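Local coordinates for putative immunoglobulin-blocking virulence protein (Mycoplasma mycoides subsp. capri, PDB 7ADK), which is a putative virulence factor that, judging by its name, probably blocks host immunoglobulins, at residues N169-I175 with Y337-R343. Numbering follows the deposited sequence.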
loop_
_atom_site.group_PDB
_atom_site.type_symbol
_atom_site.label_atom_id
_atom_site.label_comp_id
_atom_site.label_asym_id
_atom_site.label_seq_id
_atom_site.Cartn_x
_atom_site.Cartn_y
_atom_site.Cartn_z
ATOM N N ASN A 169 -1.783 -39.869 5.550
ATOM C CA ASN A 169 -1.381 -38.861 6.516
ATOM C C ASN A 169 -0.984 -39.477 7.874
ATOM O O ASN A 169 0.137 -39.262 8.325
ATOM C CB ASN A 169 -2.521 -37.833 6.620
ATOM C CG ASN A 169 -2.006 -36.450 6.964
ATOM O OD1 ASN A 169 -1.278 -36.250 7.915
ATOM N ND2 ASN A 169 -2.310 -35.450 6.178
ATOM N N HIS A 170 -1.841 -40.281 8.514
ATOM C CA HIS A 170 -1.468 -41.000 9.740
ATOM C C HIS A 170 -0.679 -42.266 9.412
ATOM O O HIS A 170 -1.215 -43.349 9.194
ATOM C CB HIS A 170 -2.661 -41.263 10.663
ATOM C CG HIS A 170 -3.134 -40.056 11.438
ATOM N ND1 HIS A 170 -2.490 -38.817 11.532
ATOM C CD2 HIS A 170 -4.220 -40.039 12.257
ATOM C CE1 HIS A 170 -3.229 -38.077 12.371
ATOM N NE2 HIS A 170 -4.275 -38.787 12.816
ATOM N N THR A 171 0.638 -42.099 9.388
ATOM C CA THR A 171 1.653 -43.143 9.213
ATOM C C THR A 171 1.876 -44.026 10.439
ATOM O O THR A 171 2.440 -45.103 10.292
ATOM C CB THR A 171 2.993 -42.487 8.877
ATOM O OG1 THR A 171 3.280 -41.506 9.821
ATOM C CG2 THR A 171 2.988 -41.805 7.529
ATOM N N VAL A 172 1.472 -43.604 11.640
ATOM C CA VAL A 172 1.787 -44.267 12.918
ATOM C C VAL A 172 0.560 -44.442 13.812
ATOM O O VAL A 172 -0.441 -43.736 13.694
ATOM C CB VAL A 172 2.923 -43.558 13.688
ATOM C CG1 VAL A 172 4.244 -43.615 12.921
ATOM C CG2 VAL A 172 2.621 -42.109 14.059
ATOM N N ASN A 173 0.654 -45.430 14.700
ATOM C CA ASN A 173 -0.393 -45.916 15.599
ATOM C C ASN A 173 -0.908 -44.849 16.582
ATOM O O ASN A 173 -0.242 -43.847 16.849
ATOM C CB ASN A 173 0.162 -47.159 16.331
ATOM C CG ASN A 173 0.758 -48.198 15.397
ATOM O OD1 ASN A 173 1.879 -48.070 14.945
ATOM N ND2 ASN A 173 0.053 -49.239 15.060
ATOM N N LYS A 174 -2.088 -45.094 17.162
ATOM C CA LYS A 174 -2.768 -44.235 18.147
ATOM C C LYS A 174 -2.720 -44.860 19.548
ATOM O O LYS A 174 -2.853 -46.072 19.680
ATOM C CB LYS A 174 -4.217 -44.033 17.665
ATOM C CG LYS A 174 -5.024 -42.928 18.361
ATOM C CD LYS A 174 -4.592 -41.513 17.948
ATOM C CE LYS A 174 -5.604 -40.484 18.452
ATOM N NZ LYS A 174 -5.345 -39.115 17.949
ATOM N N ILE A 175 -2.551 -44.046 20.592
ATOM C CA ILE A 175 -2.724 -44.453 21.999
ATOM C C ILE A 175 -4.133 -44.061 22.464
ATOM O O ILE A 175 -4.432 -42.873 22.574
ATOM C CB ILE A 175 -1.648 -43.796 22.901
ATOM C CG1 ILE A 175 -0.199 -44.200 22.547
ATOM C CG2 ILE A 175 -1.909 -44.141 24.372
ATOM C CD1 ILE A 175 0.842 -43.153 22.956
ATOM N N TYR A 337 4.944 -42.045 18.266
ATOM C CA TYR A 337 3.515 -41.718 18.265
ATOM C C TYR A 337 3.232 -40.250 17.883
ATOM O O TYR A 337 2.077 -39.827 17.865
ATOM C CB TYR A 337 2.914 -42.095 19.629
ATOM C CG TYR A 337 3.068 -43.565 19.956
ATOM C CD1 TYR A 337 4.193 -44.020 20.660
ATOM C CD2 TYR A 337 2.122 -44.487 19.483
ATOM C CE1 TYR A 337 4.403 -45.397 20.848
ATOM C CE2 TYR A 337 2.307 -45.863 19.704
ATOM C CZ TYR A 337 3.465 -46.322 20.358
ATOM O OH TYR A 337 3.696 -47.654 20.486
ATOM N N ASN A 338 4.259 -39.468 17.533
ATOM C CA ASN A 338 4.100 -38.155 16.909
ATOM C C ASN A 338 3.593 -38.303 15.456
ATOM O O ASN A 338 4.196 -38.991 14.635
ATOM C CB ASN A 338 5.429 -37.378 17.015
ATOM C CG ASN A 338 5.342 -35.930 16.554
ATOM O OD1 ASN A 338 4.804 -35.605 15.515
ATOM N ND2 ASN A 338 5.864 -34.997 17.303
ATOM N N THR A 339 2.487 -37.648 15.127
ATOM C CA THR A 339 1.861 -37.684 13.797
ATOM C C THR A 339 2.480 -36.696 12.799
ATOM O O THR A 339 2.505 -36.973 11.602
ATOM C CB THR A 339 0.360 -37.397 13.925
ATOM O OG1 THR A 339 0.167 -36.143 14.526
ATOM C CG2 THR A 339 -0.372 -38.415 14.785
ATOM N N VAL A 340 3.018 -35.564 13.262
ATOM C CA VAL A 340 3.534 -34.486 12.415
ATOM C C VAL A 340 4.917 -34.837 11.897
ATOM O O VAL A 340 5.137 -34.880 10.692
ATOM C CB VAL A 340 3.525 -33.142 13.159
ATOM C CG1 VAL A 340 4.006 -31.997 12.276
ATOM C CG2 VAL A 340 2.131 -32.802 13.662
ATOM N N THR A 341 5.867 -35.156 12.778
ATOM C CA THR A 341 7.249 -35.444 12.358
ATOM C C THR A 341 7.376 -36.748 11.601
ATOM O O THR A 341 8.173 -36.834 10.682
ATOM C CB THR A 341 8.250 -35.431 13.519
ATOM O OG1 THR A 341 7.952 -36.391 14.500
ATOM C CG2 THR A 341 8.307 -34.077 14.197
ATOM N N SER A 342 6.591 -37.773 11.928
ATOM C CA SER A 342 6.610 -39.043 11.188
ATOM C C SER A 342 6.106 -38.878 9.756
ATOM O O SER A 342 6.694 -39.448 8.839
ATOM C CB SER A 342 5.805 -40.113 11.922
ATOM O OG SER A 342 4.473 -39.699 12.076
ATOM N N ARG A 343 5.082 -38.045 9.531
ATOM C CA ARG A 343 4.637 -37.636 8.193
ATOM C C ARG A 343 5.709 -36.835 7.463
ATOM O O ARG A 343 6.073 -37.210 6.357
ATOM C CB ARG A 343 3.325 -36.850 8.288
ATOM C CG ARG A 343 2.663 -36.569 6.921
ATOM C CD ARG A 343 2.129 -35.142 6.795
ATOM N NE ARG A 343 1.197 -34.816 7.879
ATOM C CZ ARG A 343 1.143 -33.706 8.587
ATOM N NH1 ARG A 343 1.815 -32.646 8.278
ATOM N NH2 ARG A 343 0.400 -33.652 9.642
#
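V172 lies against the turn that opens helix 339-351, its CA 6.2 Å from that of Y337, as the loop leading into strand 174-178 runs past an N-capped helix start. N338 is the N-cap: its OD1 accepts from T341 N at 3.0 Å, with a weaker bond from V340 N, while S342 OG turns back to N338 O. V172 rests CG2 against this turn: with CG1 anti to the carbonyl carbon (chi1 -64°), CG2 falls between the backbone N and the carbonyl carbon, touches N338 O at 3.5 Å and lies close to S342 OG as well. T171 OG1 approaches the same serine hydroxyl, 3.1 Å from S342 OG. H170 lays CE1 obliquely against T339 CG2, 3.8 Å away, and its NE2 is hydrogen-bonded to L594 O. At the strand end, I175 CD1 makes a CH-pi contact over one face of the Y337 ring, 4.1 Å from the centroid, and N173 O meets the ring edge at CD2. I132 of strand 130-133, in the same three-stranded antiparallel sheet as I175, touches both side chains. R343, bent at chi2 and chi3, gives NE to N169 OD1 at 2.9 Å, the donor standing 38° out of the amide carbonyl plane.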